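Local coordinates for protein (superoxide dismutase) (Aquifex pyrophilus, PDB 1COJ), which destroys superoxide radicals in a hyperthermophilic bacterium, using one iron ion per subunit to convert them into hydrogen peroxide and molecular oxygen, at the interface of chains A and B and the interface of chains A and C. Sequence-based numbering; all coordinates share one arbitrary frame. Chains: chain A/B/C, Protein (superoxide dismutase).

Contact 1: the interface of chains A and B. Residues chain A 35, 38, 42, 70, 73-74; chain B 60-61.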
loop_
_atom_site.group_PDB
_atom_site.type_symbol
_atom_site.label_atom_id
_atom_site.label_comp_id
_atom_site.label_asym_id
_atom_site.label_seq_id
_atom_site.Cartn_x
_atom_site.Cartn_y
_atom_site.Cartn_z
ATOM N N TYR A 35 7.447 15.806 -10.359
ATOM C CA TYR A 35 7.353 15.649 -8.909
ATOM C C TYR A 35 7.584 16.991 -8.229
ATOM O O TYR A 35 6.959 17.294 -7.212
ATOM C CB TYR A 35 8.371 14.627 -8.396
ATOM C CG TYR A 35 8.153 13.235 -8.938
ATOM C CD1 TYR A 35 6.903 12.623 -8.853
ATOM C CD2 TYR A 35 9.187 12.539 -9.558
ATOM C CE1 TYR A 35 6.685 11.348 -9.381
ATOM C CE2 TYR A 35 8.979 11.263 -10.089
ATOM C CZ TYR A 35 7.725 10.676 -9.994
ATOM O OH TYR A 35 7.513 9.406 -10.490
ATOM N N LYS A 38 4.325 19.109 -8.720
ATOM C CA LYS A 38 3.238 18.648 -7.867
ATOM C C LYS A 38 3.484 18.906 -6.386
ATOM O O LYS A 38 2.549 19.229 -5.646
ATOM C CB LYS A 38 2.931 17.177 -8.136
ATOM C CG LYS A 38 2.051 16.978 -9.351
ATOM C CD LYS A 38 0.711 17.664 -9.153
ATOM C CE LYS A 38 -0.154 17.534 -10.380
ATOM N NZ LYS A 38 -1.517 18.040 -10.098
ATOM N N ILE A 42 0.986 21.045 -3.856
ATOM C CA ILE A 42 0.584 20.530 -2.554
ATOM C C ILE A 42 0.937 21.533 -1.453
ATOM O O ILE A 42 0.119 21.791 -0.569
ATOM C CB ILE A 42 1.234 19.148 -2.300
ATOM C CG1 ILE A 42 0.595 18.107 -3.230
ATOM C CG2 ILE A 42 1.104 18.741 -0.836
ATOM C CD1 ILE A 42 1.297 16.763 -3.246
ATOM N N GLU A 70 0.084 12.458 -0.432
ATOM C CA GLU A 70 0.820 12.700 -1.666
ATOM C C GLU A 70 2.048 13.581 -1.481
ATOM O O GLU A 70 2.946 13.592 -2.328
ATOM C CB GLU A 70 -0.104 13.240 -2.764
ATOM C CG GLU A 70 -1.374 12.406 -2.993
ATOM C CD GLU A 70 -1.112 10.957 -3.419
ATOM O OE1 GLU A 70 -2.099 10.230 -3.638
ATOM O OE2 GLU A 70 0.057 10.533 -3.540
ATOM N N PHE A 73 4.816 11.221 -1.325
ATOM C CA PHE A 73 5.047 10.615 -2.633
ATOM C C PHE A 73 5.887 11.532 -3.515
ATOM O O PHE A 73 6.916 11.119 -4.061
ATOM C CB PHE A 73 3.718 10.309 -3.334
ATOM C CG PHE A 73 3.878 9.619 -4.664
ATOM C CD1 PHE A 73 4.167 8.258 -4.723
ATOM C CD2 PHE A 73 3.774 10.340 -5.854
ATOM C CE1 PHE A 73 4.349 7.620 -5.950
ATOM C CE2 PHE A 73 3.954 9.715 -7.085
ATOM C CZ PHE A 73 4.246 8.352 -7.135
ATOM N N ASN A 74 5.461 12.784 -3.618
ATOM C CA ASN A 74 6.153 13.751 -4.451
ATOM C C ASN A 74 7.488 14.238 -3.904
ATOM O O ASN A 74 8.464 14.342 -4.656
ATOM C CB ASN A 74 5.218 14.913 -4.805
ATOM C CG ASN A 74 4.076 14.476 -5.721
ATOM O OD1 ASN A 74 2.944 14.287 -5.282
ATOM N ND2 ASN A 74 4.383 14.293 -6.989
ATOM N N ASN B 60 0.054 11.914 -9.635
ATOM C CA ASN B 60 0.936 12.361 -8.557
ATOM C C ASN B 60 0.103 12.993 -7.457
ATOM O O ASN B 60 0.400 12.847 -6.272
ATOM C CB ASN B 60 1.971 13.351 -9.083
ATOM C CG ASN B 60 2.955 12.704 -10.033
ATOM O OD1 ASN B 60 3.685 13.382 -10.749
ATOM N ND2 ASN B 60 2.993 11.387 -10.030
ATOM N N TYR B 61 -0.921 13.724 -7.881
ATOM C CA TYR B 61 -1.871 14.381 -6.993
ATOM C C TYR B 61 -2.894 15.156 -7.810
ATOM O O TYR B 61 -2.543 15.843 -8.764
ATOM C CB TYR B 61 -1.201 15.352 -6.002
ATOM C CG TYR B 61 -2.223 16.139 -5.197
ATOM C CD1 TYR B 61 -2.807 15.593 -4.051
ATOM C CD2 TYR B 61 -2.719 17.358 -5.664
ATOM C CE1 TYR B 61 -3.868 16.231 -3.405
ATOM C CE2 TYR B 61 -3.784 18.001 -5.025
ATOM C CZ TYR B 61 -4.354 17.425 -3.904
ATOM O OH TYR B 61 -5.446 18.011 -3.314
HETATM O O HOH W 1 4.536 9.383 -10.781
#
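This is one patch of a two-fold symmetric interface between identical subunits, in which a loop of one plugs into the helical hairpin of another: B:Asn60 and B:Tyr61 sit across helices 21-47 and 63-86 of chain A, in the N-terminal alpha-hairpin domain of the iron/manganese superoxide dismutase family, and help tie the homotetramer together. B:Asn60 carries much of the patch. The B:Asn60 and A:Tyr35 side chains run at about a right angle to each other, with the amide and ring planes 37° apart, while B:Asn60 CB rests on the aliphatic stem of A:Lys38, 3.6 Å from CG. The amide nitrogen ND2 lies near the rim of A:Phe73, 3.5 Å from CE2. A water joins this nitrogen to the phenol of A:Tyr35, the conserved tyrosine at the mouth of the active site; it lies 2.6 Å from B:Asn60 ND2 and at the edge of the phenylalanine ring. A:Lys38 bends at chi2 (-61°) and then runs out straight, carrying its terminal amine nitrogen past B:Asn60 to the backbone carbonyl of B:Tyr61, where NZ donates a hydrogen bond to O of 2.8 Å, tilted 22° from the carbonyl plane. With an alanine in place of A:Lys38 the outer methylenes and NZ are gone, and the B:Tyr61 carbonyl would probably lack its donor while B:Asn60 CB lost part of its packing. The B:Tyr61 ring is held from two directions: A:Ile42 CG1 lies over one face, towards the rim, and A:Glu70 CG comes in at the edge, 3.7 Å from CD1. As modelled, A:Asn74 OD1 faces B:Asn60 O at 3.1 Å; both can only accept, and the amide orientation is therefore doubtful.

Contact 2: the interface of chains A and C. Residues chain A 26, 31, 167, 170-171; chain C 170, 174-175.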
loop_
_atom_site.group_PDB
_atom_site.type_symbol
_atom_site.label_atom_id
_atom_site.label_comp_id
_atom_site.label_asym_id
_atom_site.label_seq_id
_atom_site.Cartn_x
_atom_site.Cartn_y
_atom_site.Cartn_z
ATOM N N PRO A 26 13.271 11.945 -20.906
ATOM C CA PRO A 26 11.956 11.935 -20.261
ATOM C C PRO A 26 12.026 11.722 -18.750
ATOM O O PRO A 26 11.210 12.264 -18.004
ATOM C CB PRO A 26 11.239 10.783 -20.966
ATOM C CG PRO A 26 12.346 9.843 -21.292
ATOM C CD PRO A 26 13.424 10.777 -21.793
ATOM N N HIS A 31 9.369 13.210 -15.672
ATOM C CA HIS A 31 9.121 12.603 -14.371
ATOM C C HIS A 31 9.650 13.393 -13.194
ATOM O O HIS A 31 8.878 13.839 -12.350
ATOM C CB HIS A 31 9.659 11.176 -14.350
ATOM C CG HIS A 31 8.984 10.276 -15.339
ATOM N ND1 HIS A 31 7.652 9.933 -15.226
ATOM C CD2 HIS A 31 9.424 9.705 -16.483
ATOM C CE1 HIS A 31 7.301 9.188 -16.263
ATOM N NE2 HIS A 31 8.353 9.035 -17.040
ATOM N N HIS A 167 10.049 3.439 -15.972
ATOM C CA HIS A 167 10.462 4.573 -16.795
ATOM C C HIS A 167 11.972 4.815 -16.759
ATOM O O HIS A 167 12.525 5.470 -17.642
ATOM C CB HIS A 167 9.701 5.853 -16.405
ATOM C CG HIS A 167 9.927 6.302 -14.993
ATOM N ND1 HIS A 167 8.917 6.630 -14.114
ATOM C CD2 HIS A 167 11.082 6.520 -14.316
ATOM C CE1 HIS A 167 9.478 7.027 -12.968
ATOM N NE2 HIS A 167 10.792 6.972 -13.049
ATOM N N TYR A 170 13.064 1.465 -19.393
ATOM C CA TYR A 170 12.274 0.976 -20.517
ATOM C C TYR A 170 12.668 1.434 -21.914
ATOM O O TYR A 170 12.498 0.686 -22.876
ATOM C CB TYR A 170 10.779 1.199 -20.288
ATOM C CG TYR A 170 10.000 -0.074 -20.464
ATOM C CD1 TYR A 170 9.922 -1.017 -19.439
ATOM C CD2 TYR A 170 9.406 -0.374 -21.686
ATOM C CE1 TYR A 170 9.278 -2.227 -19.642
ATOM C CE2 TYR A 170 8.771 -1.561 -21.895
ATOM C CZ TYR A 170 8.705 -2.494 -20.883
ATOM O OH TYR A 170 8.101 -3.711 -21.137
ATOM N N VAL A 171 13.198 2.645 -22.038
ATOM C CA VAL A 171 13.603 3.151 -23.346
ATOM C C VAL A 171 14.777 2.335 -23.902
ATOM O O VAL A 171 14.763 1.935 -25.065
ATOM C CB VAL A 171 13.996 4.655 -23.282
ATOM C CG1 VAL A 171 14.534 5.128 -24.635
ATOM C CG2 VAL A 171 12.795 5.499 -22.859
ATOM N N TYR C 170 5.207 2.828 -22.667
ATOM C CA TYR C 170 6.525 3.441 -22.762
ATOM C C TYR C 170 7.302 3.258 -24.059
ATOM O O TYR C 170 8.059 4.145 -24.451
ATOM C CB TYR C 170 7.401 3.073 -21.564
ATOM C CG TYR C 170 7.968 4.296 -20.901
ATOM C CD1 TYR C 170 7.209 5.043 -19.999
ATOM C CD2 TYR C 170 9.238 4.755 -21.235
ATOM C CE1 TYR C 170 7.708 6.218 -19.462
ATOM C CE2 TYR C 170 9.737 5.910 -20.712
ATOM C CZ TYR C 170 8.980 6.649 -19.830
ATOM O OH TYR C 170 9.488 7.844 -19.355
ATOM N N LYS C 174 6.571 6.806 -24.518
ATOM C CA LYS C 174 7.432 7.204 -23.413
ATOM C C LYS C 174 6.536 7.724 -22.280
ATOM O O LYS C 174 5.559 7.072 -21.934
ATOM C CB LYS C 174 8.464 8.243 -23.869
ATOM C CG LYS C 174 9.520 7.679 -24.816
ATOM C CD LYS C 174 10.508 8.753 -25.239
ATOM C CE LYS C 174 11.605 8.195 -26.137
ATOM N NZ LYS C 174 11.078 7.650 -27.423
ATOM N N ASN C 175 6.822 8.904 -21.745
ATOM C CA ASN C 175 6.023 9.460 -20.649
ATOM C C ASN C 175 4.614 9.931 -21.027
ATOM O O ASN C 175 3.803 10.206 -20.138
ATOM C CB ASN C 175 6.753 10.647 -20.025
ATOM C CG ASN C 175 6.930 11.789 -21.003
ATOM O OD1 ASN C 175 7.772 11.719 -21.894
ATOM N ND2 ASN C 175 6.123 12.830 -20.862
HETATM O O HOH W 2 12.168 8.088 -18.376
#
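The short helix 170-173 of chain C and the loop residues just after it pack against the start of helix 21-47, the 3-10 turn 166-168 and helix 170-173 of chain A, so that the two copies of helix 170-173 touch. C:Tyr170 extends its phenol across and reaches A:His31 from the opposite direction: OH lies in the plane of the imidazole, at its edge, and shares a 2.8 Å hydrogen bond with NE2 (146° at the hydrogen). The coordinates do not settle which of the two donates. A water carries the same hydroxyl on to the backbone carbonyl of A:His167, lying 2.9 Å from C:Tyr170 OH. The tyrosine ring is sandwiched. On one face lies the backbone carbonyl carbon of C:Lys174, from its own chain; towards the other comes A:His167, whose CB is 3.6 Å from CZ. A:Val171 closes the edge, with CG2 3.8 Å from C:Tyr170 CE2; its chi1 of 175° sends CG1 opposite the backbone N and turns CG2 to the rim of the ring. Where the two Tyr170 side chains meet, A:Tyr170 CB stands 4.0 Å from C:Tyr170 CD2. C:Asn175 adds a lesser contact, its OD1 beside A:Pro26 CB at 3.7 Å. Behind the hydrogen bond, the A:His167 ring packs over the face of the A:His31 imidazole, bracing it, with ND1 above its centre. A:His167 is an iron ligand, and C:Tyr170 probably belongs to the outer shell of a neighbour's metal site, reached through A:His31 and the A:His167 backbone: this family's conserved dimer contact joins the subunits and probably helps shape the substrate entrance and steady the iron centre.

The centres of the C-alpha atoms of contact 1 and contact 2 are about 18 Å apart, and helix 21-47 of chain A runs through both. Its early part, with A:Pro26 and A:His31, serves contact 2; from A:Tyr35, about one turn further on, it serves contact 1. One helix therefore receives two different neighbours, chain C along the conserved dimer surface and chain B through the loop carrying B:Asn60 and B:Tyr61. A:His31 and A:Tyr35, which flank the approach to the iron in this family, are each buttressed by another subunit, so tetramer assembly probably stiffens the active-site entrance and may contribute to heat stability.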